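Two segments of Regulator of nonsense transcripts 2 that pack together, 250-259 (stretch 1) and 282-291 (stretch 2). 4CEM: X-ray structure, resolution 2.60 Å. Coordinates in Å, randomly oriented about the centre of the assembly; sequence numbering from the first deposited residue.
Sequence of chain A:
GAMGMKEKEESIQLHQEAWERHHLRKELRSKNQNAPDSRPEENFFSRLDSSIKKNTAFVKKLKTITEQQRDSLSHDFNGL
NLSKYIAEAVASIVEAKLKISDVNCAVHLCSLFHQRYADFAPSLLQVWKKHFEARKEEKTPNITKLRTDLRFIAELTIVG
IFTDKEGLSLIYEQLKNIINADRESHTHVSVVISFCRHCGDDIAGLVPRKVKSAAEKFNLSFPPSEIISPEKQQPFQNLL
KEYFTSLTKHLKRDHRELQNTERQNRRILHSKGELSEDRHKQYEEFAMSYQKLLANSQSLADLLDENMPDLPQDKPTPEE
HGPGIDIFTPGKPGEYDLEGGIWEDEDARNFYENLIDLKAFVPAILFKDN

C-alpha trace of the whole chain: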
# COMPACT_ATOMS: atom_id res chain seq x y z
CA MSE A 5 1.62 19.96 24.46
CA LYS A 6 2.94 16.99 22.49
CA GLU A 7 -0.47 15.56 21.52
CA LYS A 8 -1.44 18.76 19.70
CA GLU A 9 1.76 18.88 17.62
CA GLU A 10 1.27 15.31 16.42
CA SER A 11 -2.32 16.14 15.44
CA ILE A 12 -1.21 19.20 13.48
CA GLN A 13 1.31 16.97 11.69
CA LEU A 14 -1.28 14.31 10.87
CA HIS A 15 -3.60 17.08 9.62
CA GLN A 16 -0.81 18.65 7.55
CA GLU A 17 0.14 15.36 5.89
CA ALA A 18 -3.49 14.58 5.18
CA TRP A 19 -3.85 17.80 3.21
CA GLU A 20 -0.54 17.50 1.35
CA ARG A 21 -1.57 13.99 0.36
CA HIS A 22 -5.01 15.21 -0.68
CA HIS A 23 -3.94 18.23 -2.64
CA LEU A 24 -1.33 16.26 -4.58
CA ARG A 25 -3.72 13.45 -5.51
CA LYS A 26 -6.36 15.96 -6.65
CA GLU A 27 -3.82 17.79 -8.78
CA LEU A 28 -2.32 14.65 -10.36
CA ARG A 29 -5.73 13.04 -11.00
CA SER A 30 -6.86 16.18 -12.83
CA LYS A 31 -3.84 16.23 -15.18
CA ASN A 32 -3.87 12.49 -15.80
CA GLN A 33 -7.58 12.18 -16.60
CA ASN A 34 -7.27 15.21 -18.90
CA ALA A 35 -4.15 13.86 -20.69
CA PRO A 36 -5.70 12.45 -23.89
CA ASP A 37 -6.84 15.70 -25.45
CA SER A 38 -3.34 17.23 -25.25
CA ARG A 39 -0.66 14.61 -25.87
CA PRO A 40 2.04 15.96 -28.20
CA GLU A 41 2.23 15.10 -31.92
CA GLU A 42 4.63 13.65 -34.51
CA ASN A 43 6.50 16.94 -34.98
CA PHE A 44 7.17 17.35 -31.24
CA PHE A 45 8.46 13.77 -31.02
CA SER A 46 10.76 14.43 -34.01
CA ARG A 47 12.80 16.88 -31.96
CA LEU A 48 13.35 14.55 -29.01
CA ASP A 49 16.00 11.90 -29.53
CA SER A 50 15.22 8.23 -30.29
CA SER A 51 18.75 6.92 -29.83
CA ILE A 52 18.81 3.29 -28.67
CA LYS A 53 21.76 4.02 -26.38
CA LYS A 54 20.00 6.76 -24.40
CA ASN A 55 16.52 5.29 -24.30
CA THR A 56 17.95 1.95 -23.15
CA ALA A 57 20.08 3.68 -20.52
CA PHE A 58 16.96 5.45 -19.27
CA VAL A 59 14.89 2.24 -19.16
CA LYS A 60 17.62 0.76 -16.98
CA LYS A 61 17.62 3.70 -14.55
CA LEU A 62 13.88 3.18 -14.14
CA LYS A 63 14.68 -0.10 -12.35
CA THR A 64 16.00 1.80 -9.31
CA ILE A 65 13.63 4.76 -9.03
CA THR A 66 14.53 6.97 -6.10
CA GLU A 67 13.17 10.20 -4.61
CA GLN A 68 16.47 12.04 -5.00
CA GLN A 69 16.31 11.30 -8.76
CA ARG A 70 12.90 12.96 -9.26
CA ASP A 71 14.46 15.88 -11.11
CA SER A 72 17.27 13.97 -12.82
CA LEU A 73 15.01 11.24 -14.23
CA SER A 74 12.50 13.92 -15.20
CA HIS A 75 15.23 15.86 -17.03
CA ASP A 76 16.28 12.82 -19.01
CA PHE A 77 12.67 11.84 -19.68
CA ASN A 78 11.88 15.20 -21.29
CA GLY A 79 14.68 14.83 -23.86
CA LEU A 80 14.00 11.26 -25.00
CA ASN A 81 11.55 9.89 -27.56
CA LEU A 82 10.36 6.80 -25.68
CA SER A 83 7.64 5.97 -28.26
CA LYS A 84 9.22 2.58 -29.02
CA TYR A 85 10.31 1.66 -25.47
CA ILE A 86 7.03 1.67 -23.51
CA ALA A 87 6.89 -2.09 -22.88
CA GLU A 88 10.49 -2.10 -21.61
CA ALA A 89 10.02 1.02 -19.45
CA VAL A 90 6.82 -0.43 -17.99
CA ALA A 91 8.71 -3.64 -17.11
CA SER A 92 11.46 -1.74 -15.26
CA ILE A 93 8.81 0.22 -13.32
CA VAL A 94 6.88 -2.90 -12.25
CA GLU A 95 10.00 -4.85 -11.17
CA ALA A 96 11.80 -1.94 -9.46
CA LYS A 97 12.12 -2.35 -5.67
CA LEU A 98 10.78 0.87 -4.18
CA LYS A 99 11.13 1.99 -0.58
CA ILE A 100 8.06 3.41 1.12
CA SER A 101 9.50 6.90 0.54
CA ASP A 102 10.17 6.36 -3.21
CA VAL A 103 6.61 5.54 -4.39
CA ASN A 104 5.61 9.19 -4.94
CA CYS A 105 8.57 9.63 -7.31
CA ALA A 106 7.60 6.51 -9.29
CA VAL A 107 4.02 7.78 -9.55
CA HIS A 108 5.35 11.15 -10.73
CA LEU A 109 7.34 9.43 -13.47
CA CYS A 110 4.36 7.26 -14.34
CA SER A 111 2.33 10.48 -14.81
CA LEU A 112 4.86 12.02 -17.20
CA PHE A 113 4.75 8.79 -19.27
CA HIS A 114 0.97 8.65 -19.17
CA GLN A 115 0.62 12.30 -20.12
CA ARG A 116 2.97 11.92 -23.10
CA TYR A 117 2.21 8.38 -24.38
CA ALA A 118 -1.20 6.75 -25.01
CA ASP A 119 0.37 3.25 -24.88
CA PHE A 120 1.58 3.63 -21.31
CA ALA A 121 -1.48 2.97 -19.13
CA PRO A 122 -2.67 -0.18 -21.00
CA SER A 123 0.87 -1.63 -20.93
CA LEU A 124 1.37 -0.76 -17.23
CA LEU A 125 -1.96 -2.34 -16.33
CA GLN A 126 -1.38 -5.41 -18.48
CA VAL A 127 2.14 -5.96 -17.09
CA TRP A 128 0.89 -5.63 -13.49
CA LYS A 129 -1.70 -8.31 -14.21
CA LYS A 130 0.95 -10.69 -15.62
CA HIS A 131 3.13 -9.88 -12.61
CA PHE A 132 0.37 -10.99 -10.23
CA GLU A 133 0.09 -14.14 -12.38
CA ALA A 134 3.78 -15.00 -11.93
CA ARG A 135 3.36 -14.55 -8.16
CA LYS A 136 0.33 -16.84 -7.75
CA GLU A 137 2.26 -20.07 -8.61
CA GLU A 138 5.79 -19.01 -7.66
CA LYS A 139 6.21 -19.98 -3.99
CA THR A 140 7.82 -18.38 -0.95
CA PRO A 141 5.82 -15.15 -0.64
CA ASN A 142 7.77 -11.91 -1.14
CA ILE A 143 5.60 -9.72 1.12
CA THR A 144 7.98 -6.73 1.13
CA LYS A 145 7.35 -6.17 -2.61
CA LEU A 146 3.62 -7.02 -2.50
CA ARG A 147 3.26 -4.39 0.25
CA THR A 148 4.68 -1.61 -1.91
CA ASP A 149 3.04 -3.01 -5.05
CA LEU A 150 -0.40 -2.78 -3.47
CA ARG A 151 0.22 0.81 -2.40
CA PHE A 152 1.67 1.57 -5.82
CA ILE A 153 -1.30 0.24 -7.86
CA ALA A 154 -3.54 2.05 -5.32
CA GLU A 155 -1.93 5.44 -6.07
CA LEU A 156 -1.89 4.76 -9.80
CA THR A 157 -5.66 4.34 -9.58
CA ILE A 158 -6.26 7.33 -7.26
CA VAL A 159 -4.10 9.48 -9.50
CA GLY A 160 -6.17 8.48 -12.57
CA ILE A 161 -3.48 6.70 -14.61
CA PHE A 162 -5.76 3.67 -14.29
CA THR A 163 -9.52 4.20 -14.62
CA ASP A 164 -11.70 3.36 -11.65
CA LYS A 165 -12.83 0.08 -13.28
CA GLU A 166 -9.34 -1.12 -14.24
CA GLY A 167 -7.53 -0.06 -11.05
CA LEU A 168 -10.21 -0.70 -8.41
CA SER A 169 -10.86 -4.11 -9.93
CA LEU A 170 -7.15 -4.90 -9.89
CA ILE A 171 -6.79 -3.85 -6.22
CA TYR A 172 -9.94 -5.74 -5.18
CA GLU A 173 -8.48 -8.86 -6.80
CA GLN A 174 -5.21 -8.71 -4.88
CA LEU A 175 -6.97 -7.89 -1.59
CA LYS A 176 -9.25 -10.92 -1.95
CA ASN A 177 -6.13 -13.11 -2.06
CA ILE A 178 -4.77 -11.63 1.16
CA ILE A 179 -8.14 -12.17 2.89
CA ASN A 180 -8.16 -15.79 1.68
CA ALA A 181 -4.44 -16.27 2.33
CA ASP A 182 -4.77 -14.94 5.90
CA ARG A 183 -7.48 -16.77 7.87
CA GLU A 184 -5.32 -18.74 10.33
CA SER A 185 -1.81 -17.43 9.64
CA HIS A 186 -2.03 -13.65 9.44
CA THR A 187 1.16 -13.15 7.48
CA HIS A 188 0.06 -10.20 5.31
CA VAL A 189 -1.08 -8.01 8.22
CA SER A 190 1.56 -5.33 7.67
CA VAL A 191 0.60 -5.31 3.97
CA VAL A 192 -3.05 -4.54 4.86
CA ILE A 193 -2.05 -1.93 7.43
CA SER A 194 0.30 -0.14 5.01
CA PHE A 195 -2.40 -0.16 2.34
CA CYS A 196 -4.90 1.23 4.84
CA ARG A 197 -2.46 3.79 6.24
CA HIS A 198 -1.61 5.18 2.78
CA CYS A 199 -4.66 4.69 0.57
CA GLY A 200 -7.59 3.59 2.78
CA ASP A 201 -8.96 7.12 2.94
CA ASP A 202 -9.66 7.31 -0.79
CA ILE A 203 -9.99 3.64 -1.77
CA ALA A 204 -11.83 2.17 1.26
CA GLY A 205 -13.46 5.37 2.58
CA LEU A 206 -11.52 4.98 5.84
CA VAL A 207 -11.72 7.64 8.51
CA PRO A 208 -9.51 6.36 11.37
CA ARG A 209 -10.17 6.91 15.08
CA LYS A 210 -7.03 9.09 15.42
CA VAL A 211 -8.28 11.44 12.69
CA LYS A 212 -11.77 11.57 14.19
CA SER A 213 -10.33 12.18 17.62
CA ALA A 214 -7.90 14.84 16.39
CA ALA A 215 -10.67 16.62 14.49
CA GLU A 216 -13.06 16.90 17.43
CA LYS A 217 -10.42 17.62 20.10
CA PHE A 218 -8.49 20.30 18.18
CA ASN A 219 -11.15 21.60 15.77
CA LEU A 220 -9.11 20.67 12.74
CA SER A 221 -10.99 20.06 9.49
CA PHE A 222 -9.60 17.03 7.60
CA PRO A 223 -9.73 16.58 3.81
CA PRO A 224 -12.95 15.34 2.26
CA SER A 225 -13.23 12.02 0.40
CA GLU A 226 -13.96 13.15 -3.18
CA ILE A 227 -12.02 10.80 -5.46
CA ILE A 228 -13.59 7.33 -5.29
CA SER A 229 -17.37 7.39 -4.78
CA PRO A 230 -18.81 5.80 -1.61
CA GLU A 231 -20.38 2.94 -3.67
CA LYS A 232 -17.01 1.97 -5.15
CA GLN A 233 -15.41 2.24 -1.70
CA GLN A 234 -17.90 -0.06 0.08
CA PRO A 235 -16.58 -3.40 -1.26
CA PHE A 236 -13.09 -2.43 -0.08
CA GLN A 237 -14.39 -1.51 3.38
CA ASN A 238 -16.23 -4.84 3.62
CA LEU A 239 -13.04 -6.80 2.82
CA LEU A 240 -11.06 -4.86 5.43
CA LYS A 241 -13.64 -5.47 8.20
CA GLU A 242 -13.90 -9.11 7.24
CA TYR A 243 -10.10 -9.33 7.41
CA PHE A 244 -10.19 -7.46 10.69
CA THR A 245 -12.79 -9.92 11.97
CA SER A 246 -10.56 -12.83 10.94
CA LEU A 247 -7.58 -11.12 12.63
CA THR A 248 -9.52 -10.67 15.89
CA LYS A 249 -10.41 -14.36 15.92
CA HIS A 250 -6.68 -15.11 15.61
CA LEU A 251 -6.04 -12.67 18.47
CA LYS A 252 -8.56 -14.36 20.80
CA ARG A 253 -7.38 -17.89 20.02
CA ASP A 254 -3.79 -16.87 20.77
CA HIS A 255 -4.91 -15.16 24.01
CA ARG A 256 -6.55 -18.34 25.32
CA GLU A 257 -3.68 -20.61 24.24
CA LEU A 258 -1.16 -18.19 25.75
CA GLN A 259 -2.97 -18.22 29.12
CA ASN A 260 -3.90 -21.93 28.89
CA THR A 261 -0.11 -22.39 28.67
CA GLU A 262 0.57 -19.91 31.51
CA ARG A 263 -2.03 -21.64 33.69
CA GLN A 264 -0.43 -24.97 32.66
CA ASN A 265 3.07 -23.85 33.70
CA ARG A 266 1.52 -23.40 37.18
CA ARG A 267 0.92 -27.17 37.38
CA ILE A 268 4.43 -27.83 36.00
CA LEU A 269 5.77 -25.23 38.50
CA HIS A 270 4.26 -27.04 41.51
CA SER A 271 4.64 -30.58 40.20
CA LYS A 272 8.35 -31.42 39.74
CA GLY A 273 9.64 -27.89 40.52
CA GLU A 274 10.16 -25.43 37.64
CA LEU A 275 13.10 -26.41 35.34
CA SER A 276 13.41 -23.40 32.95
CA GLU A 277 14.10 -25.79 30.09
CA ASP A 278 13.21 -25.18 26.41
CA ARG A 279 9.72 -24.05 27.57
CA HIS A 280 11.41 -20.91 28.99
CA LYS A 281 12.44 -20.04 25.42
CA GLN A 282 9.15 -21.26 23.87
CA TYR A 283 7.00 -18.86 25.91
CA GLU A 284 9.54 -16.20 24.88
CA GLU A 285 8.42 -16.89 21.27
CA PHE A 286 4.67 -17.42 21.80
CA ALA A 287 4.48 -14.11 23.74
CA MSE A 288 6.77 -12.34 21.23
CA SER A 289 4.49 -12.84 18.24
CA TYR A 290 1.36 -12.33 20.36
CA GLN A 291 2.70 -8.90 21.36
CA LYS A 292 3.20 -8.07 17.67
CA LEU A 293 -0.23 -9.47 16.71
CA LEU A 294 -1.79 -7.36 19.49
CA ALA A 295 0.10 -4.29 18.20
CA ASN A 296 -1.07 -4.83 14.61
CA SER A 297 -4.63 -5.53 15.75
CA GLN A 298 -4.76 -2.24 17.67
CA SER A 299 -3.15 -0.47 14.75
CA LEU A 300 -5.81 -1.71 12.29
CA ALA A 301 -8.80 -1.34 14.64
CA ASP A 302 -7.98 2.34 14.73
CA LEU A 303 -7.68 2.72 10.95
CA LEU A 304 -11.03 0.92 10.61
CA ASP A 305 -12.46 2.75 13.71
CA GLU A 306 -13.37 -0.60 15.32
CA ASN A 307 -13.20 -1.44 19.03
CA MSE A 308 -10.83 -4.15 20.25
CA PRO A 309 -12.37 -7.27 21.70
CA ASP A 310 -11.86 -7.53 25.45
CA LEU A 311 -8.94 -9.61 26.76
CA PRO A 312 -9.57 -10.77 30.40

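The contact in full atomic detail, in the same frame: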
# COMPACT_ATOMS: atom_id res chain seq x y z
N HIS A 250 -8.06 -14.65 15.41
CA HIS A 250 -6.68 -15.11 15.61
C HIS A 250 -6.03 -14.46 16.82
O HIS A 250 -5.09 -15.02 17.39
CB HIS A 250 -5.87 -14.87 14.33
CG HIS A 250 -4.45 -15.40 14.36
ND1 HIS A 250 -4.13 -16.59 14.92
CD2 HIS A 250 -3.26 -14.88 13.85
CE1 HIS A 250 -2.80 -16.80 14.79
NE2 HIS A 250 -2.27 -15.75 14.13
N LEU A 251 -6.53 -13.30 17.24
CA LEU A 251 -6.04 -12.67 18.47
C LEU A 251 -6.61 -13.33 19.72
O LEU A 251 -5.90 -13.50 20.72
CB LEU A 251 -6.38 -11.17 18.49
CG LEU A 251 -5.76 -10.37 19.64
CD1 LEU A 251 -4.26 -10.22 19.44
CD2 LEU A 251 -6.42 -9.01 19.77
N LYS A 252 -7.90 -13.68 19.68
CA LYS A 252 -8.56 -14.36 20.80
C LYS A 252 -7.96 -15.74 21.01
O LYS A 252 -7.47 -16.05 22.09
CB LYS A 252 -10.07 -14.48 20.59
CG LYS A 252 -10.85 -13.18 20.79
CD LYS A 252 -12.32 -13.46 21.03
CE LYS A 252 -13.21 -12.27 20.66
NZ LYS A 252 -13.51 -12.22 19.20
N ARG A 253 -8.01 -16.57 19.97
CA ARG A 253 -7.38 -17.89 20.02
C ARG A 253 -6.03 -17.81 20.74
O ARG A 253 -5.82 -18.47 21.76
CB ARG A 253 -7.18 -18.48 18.62
CG ARG A 253 -8.27 -19.45 18.18
CD ARG A 253 -7.72 -20.53 17.25
NE ARG A 253 -7.42 -20.04 15.90
CZ ARG A 253 -6.21 -19.66 15.45
NH1 ARG A 253 -5.13 -19.68 16.23
NH2 ARG A 253 -6.09 -19.25 14.19
N ASP A 254 -5.13 -16.98 20.22
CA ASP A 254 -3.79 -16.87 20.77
C ASP A 254 -3.75 -16.28 22.19
O ASP A 254 -2.75 -16.44 22.88
CB ASP A 254 -2.88 -16.07 19.84
CG ASP A 254 -2.66 -16.77 18.51
OD1 ASP A 254 -3.55 -17.52 18.08
OD2 ASP A 254 -1.58 -16.57 17.90
N HIS A 255 -4.81 -15.59 22.61
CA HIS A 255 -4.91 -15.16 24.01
C HIS A 255 -5.17 -16.34 24.91
O HIS A 255 -4.43 -16.58 25.87
CB HIS A 255 -5.99 -14.09 24.19
CG HIS A 255 -5.94 -13.39 25.54
ND1 HIS A 255 -4.88 -12.78 26.22
CD2 HIS A 255 -7.02 -13.28 26.34
CE1 HIS A 255 -5.37 -12.32 27.39
NE2 HIS A 255 -6.67 -12.62 27.47
N ARG A 256 -6.22 -17.11 24.59
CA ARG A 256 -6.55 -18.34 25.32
C ARG A 256 -5.35 -19.27 25.43
O ARG A 256 -4.94 -19.63 26.53
CB ARG A 256 -7.71 -19.09 24.64
CG ARG A 256 -9.08 -18.83 25.24
CD ARG A 256 -9.45 -19.89 26.26
NE ARG A 256 -10.89 -19.93 26.51
CZ ARG A 256 -11.58 -21.01 26.88
NH1 ARG A 256 -10.98 -22.19 27.06
NH2 ARG A 256 -12.89 -20.92 27.08
N GLU A 257 -4.77 -19.64 24.29
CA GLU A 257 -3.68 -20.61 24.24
C GLU A 257 -2.34 -20.06 24.73
O GLU A 257 -1.37 -20.80 24.82
CB GLU A 257 -3.53 -21.18 22.83
CG GLU A 257 -4.74 -21.97 22.36
CD GLU A 257 -4.72 -22.28 20.88
OE1 GLU A 257 -3.61 -22.45 20.32
OE2 GLU A 257 -5.81 -22.37 20.27
N LEU A 258 -2.29 -18.76 25.02
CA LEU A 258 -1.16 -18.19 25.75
C LEU A 258 -1.39 -18.37 27.25
O LEU A 258 -0.46 -18.71 27.99
CB LEU A 258 -0.98 -16.70 25.44
CG LEU A 258 0.14 -15.97 26.19
CD1 LEU A 258 1.51 -16.31 25.61
CD2 LEU A 258 -0.09 -14.47 26.18
N GLN A 259 -2.63 -18.15 27.70
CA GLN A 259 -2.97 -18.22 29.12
C GLN A 259 -3.44 -19.62 29.58
O GLN A 259 -3.50 -19.90 30.78
CB GLN A 259 -3.98 -17.13 29.49
CG GLN A 259 -3.38 -15.72 29.51
CD GLN A 259 -4.35 -14.64 29.95
OE1 GLN A 259 -5.57 -14.80 29.87
NE2 GLN A 259 -3.81 -13.51 30.41
N GLN A 282 10.30 -21.02 24.74
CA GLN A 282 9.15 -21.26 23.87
C GLN A 282 8.03 -20.26 24.19
O GLN A 282 7.33 -19.79 23.29
CB GLN A 282 8.62 -22.68 24.07
CG GLN A 282 7.60 -23.10 23.04
CD GLN A 282 6.54 -24.02 23.61
OE1 GLN A 282 6.84 -24.92 24.39
NE2 GLN A 282 5.29 -23.80 23.21
N TYR A 283 7.87 -19.95 25.47
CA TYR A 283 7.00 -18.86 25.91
C TYR A 283 7.55 -17.52 25.43
O TYR A 283 6.79 -16.62 25.08
CB TYR A 283 6.88 -18.85 27.44
CG TYR A 283 5.98 -17.77 27.99
CD1 TYR A 283 4.60 -17.98 28.12
CD2 TYR A 283 6.50 -16.54 28.41
CE1 TYR A 283 3.77 -17.00 28.63
CE2 TYR A 283 5.67 -15.55 28.93
CZ TYR A 283 4.31 -15.79 29.03
OH TYR A 283 3.48 -14.81 29.54
N GLU A 284 8.88 -17.39 25.41
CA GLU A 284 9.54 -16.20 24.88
C GLU A 284 9.39 -16.04 23.36
O GLU A 284 9.86 -15.05 22.79
CB GLU A 284 11.03 -16.20 25.25
CG GLU A 284 11.35 -15.48 26.55
CD GLU A 284 12.84 -15.31 26.76
OE1 GLU A 284 13.63 -16.11 26.21
OE2 GLU A 284 13.23 -14.37 27.49
N GLU A 285 8.75 -17.01 22.69
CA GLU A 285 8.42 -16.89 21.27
C GLU A 285 6.92 -16.85 21.02
O GLU A 285 6.48 -16.19 20.08
CB GLU A 285 9.09 -18.02 20.47
CG GLU A 285 10.60 -17.87 20.38
CD GLU A 285 11.24 -18.73 19.30
OE1 GLU A 285 10.79 -19.88 19.10
OE2 GLU A 285 12.19 -18.25 18.65
N PHE A 286 6.13 -17.55 21.84
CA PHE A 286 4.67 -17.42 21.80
C PHE A 286 4.21 -16.01 22.20
O PHE A 286 3.33 -15.44 21.57
CB PHE A 286 3.98 -18.46 22.70
CG PHE A 286 3.54 -19.70 21.97
CD1 PHE A 286 4.47 -20.66 21.57
CD2 PHE A 286 2.20 -19.91 21.68
CE1 PHE A 286 4.07 -21.80 20.90
CE2 PHE A 286 1.79 -21.05 21.01
CZ PHE A 286 2.72 -22.00 20.62
N ALA A 287 4.82 -15.46 23.25
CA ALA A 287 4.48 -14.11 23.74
C ALA A 287 5.21 -12.98 23.00
O ALA A 287 4.93 -11.80 23.25
CB ALA A 287 4.76 -14.01 25.24
N MSE A 288 6.13 -13.33 22.10
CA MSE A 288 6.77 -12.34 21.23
C MSE A 288 5.83 -12.00 20.11
O MSE A 288 5.54 -10.82 19.87
CB MSE A 288 8.06 -12.90 20.64
CG MSE A 288 8.75 -11.93 19.67
SE MSE A 288 9.95 -10.75 20.70
CE MSE A 288 9.31 -8.96 20.11
N SER A 289 5.35 -13.02 19.41
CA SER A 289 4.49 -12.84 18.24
C SER A 289 3.07 -12.42 18.63
O SER A 289 2.38 -11.78 17.84
CB SER A 289 4.43 -14.12 17.41
OG SER A 289 3.57 -15.06 18.02
N TYR A 290 2.63 -12.82 19.83
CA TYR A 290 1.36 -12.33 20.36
C TYR A 290 1.44 -10.81 20.51
O TYR A 290 0.55 -10.10 20.04
CB TYR A 290 1.04 -12.98 21.72
CG TYR A 290 -0.17 -12.37 22.42
CD1 TYR A 290 -1.45 -12.85 22.17
CD2 TYR A 290 -0.02 -11.32 23.32
CE1 TYR A 290 -2.56 -12.30 22.80
CE2 TYR A 290 -1.12 -10.77 23.96
CZ TYR A 290 -2.38 -11.26 23.70
OH TYR A 290 -3.47 -10.70 24.33
N GLN A 291 2.51 -10.34 21.15
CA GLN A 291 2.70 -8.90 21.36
C GLN A 291 2.66 -8.11 20.06
O GLN A 291 2.13 -7.00 20.02
CB GLN A 291 4.03 -8.64 22.09
CG GLN A 291 3.94 -8.76 23.61
CD GLN A 291 3.08 -7.67 24.23
OE1 GLN A 291 1.85 -7.68 24.11
NE2 GLN A 291 3.72 -6.72 24.91

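Two helices that run in nearly opposite directions can be held together by very few side chains, provided each finds a hollow in its partner. The pair in Regulator of nonsense transcripts 2 illustrates this: the axes come within 10.7 Å at 153°, only 396 Å² is buried, and two reciprocal knobs, Tyr290 and Leu258, account for most of it.

Along the first helix, Leu251 opens the hole for Tyr290. Its CA-to-CB bond points sideways, but its end turns nearer, bringing CD1 to 4.3 Å from CE1 of Tyr290, while its carbonyl oxygen lies at the edge of that ring. One turn on, Asp254 borders the same hole through its backbone and CB; O of Asp254 is 3.9 Å from CD1 of Tyr290, and its carboxylate is engaged within its own helix by a salt bridge to Arg253. His255 follows, its ND1 3.1 Å from OH of Tyr290; the two rings are near parallel at 23°, but slid so far apart that they barely overlap.

Leu258 completes this hole and fills the other. Its CD2 sits over the Tyr290 face, 4.3 Å from the ring centroid, a CH-pi contact. The Leu258 side chain sits among Tyr283, Phe286, Ala287 and Tyr290, with CD1 3.8 Å from CE1 of Tyr283 and 4.0 Å from CB of Ala287.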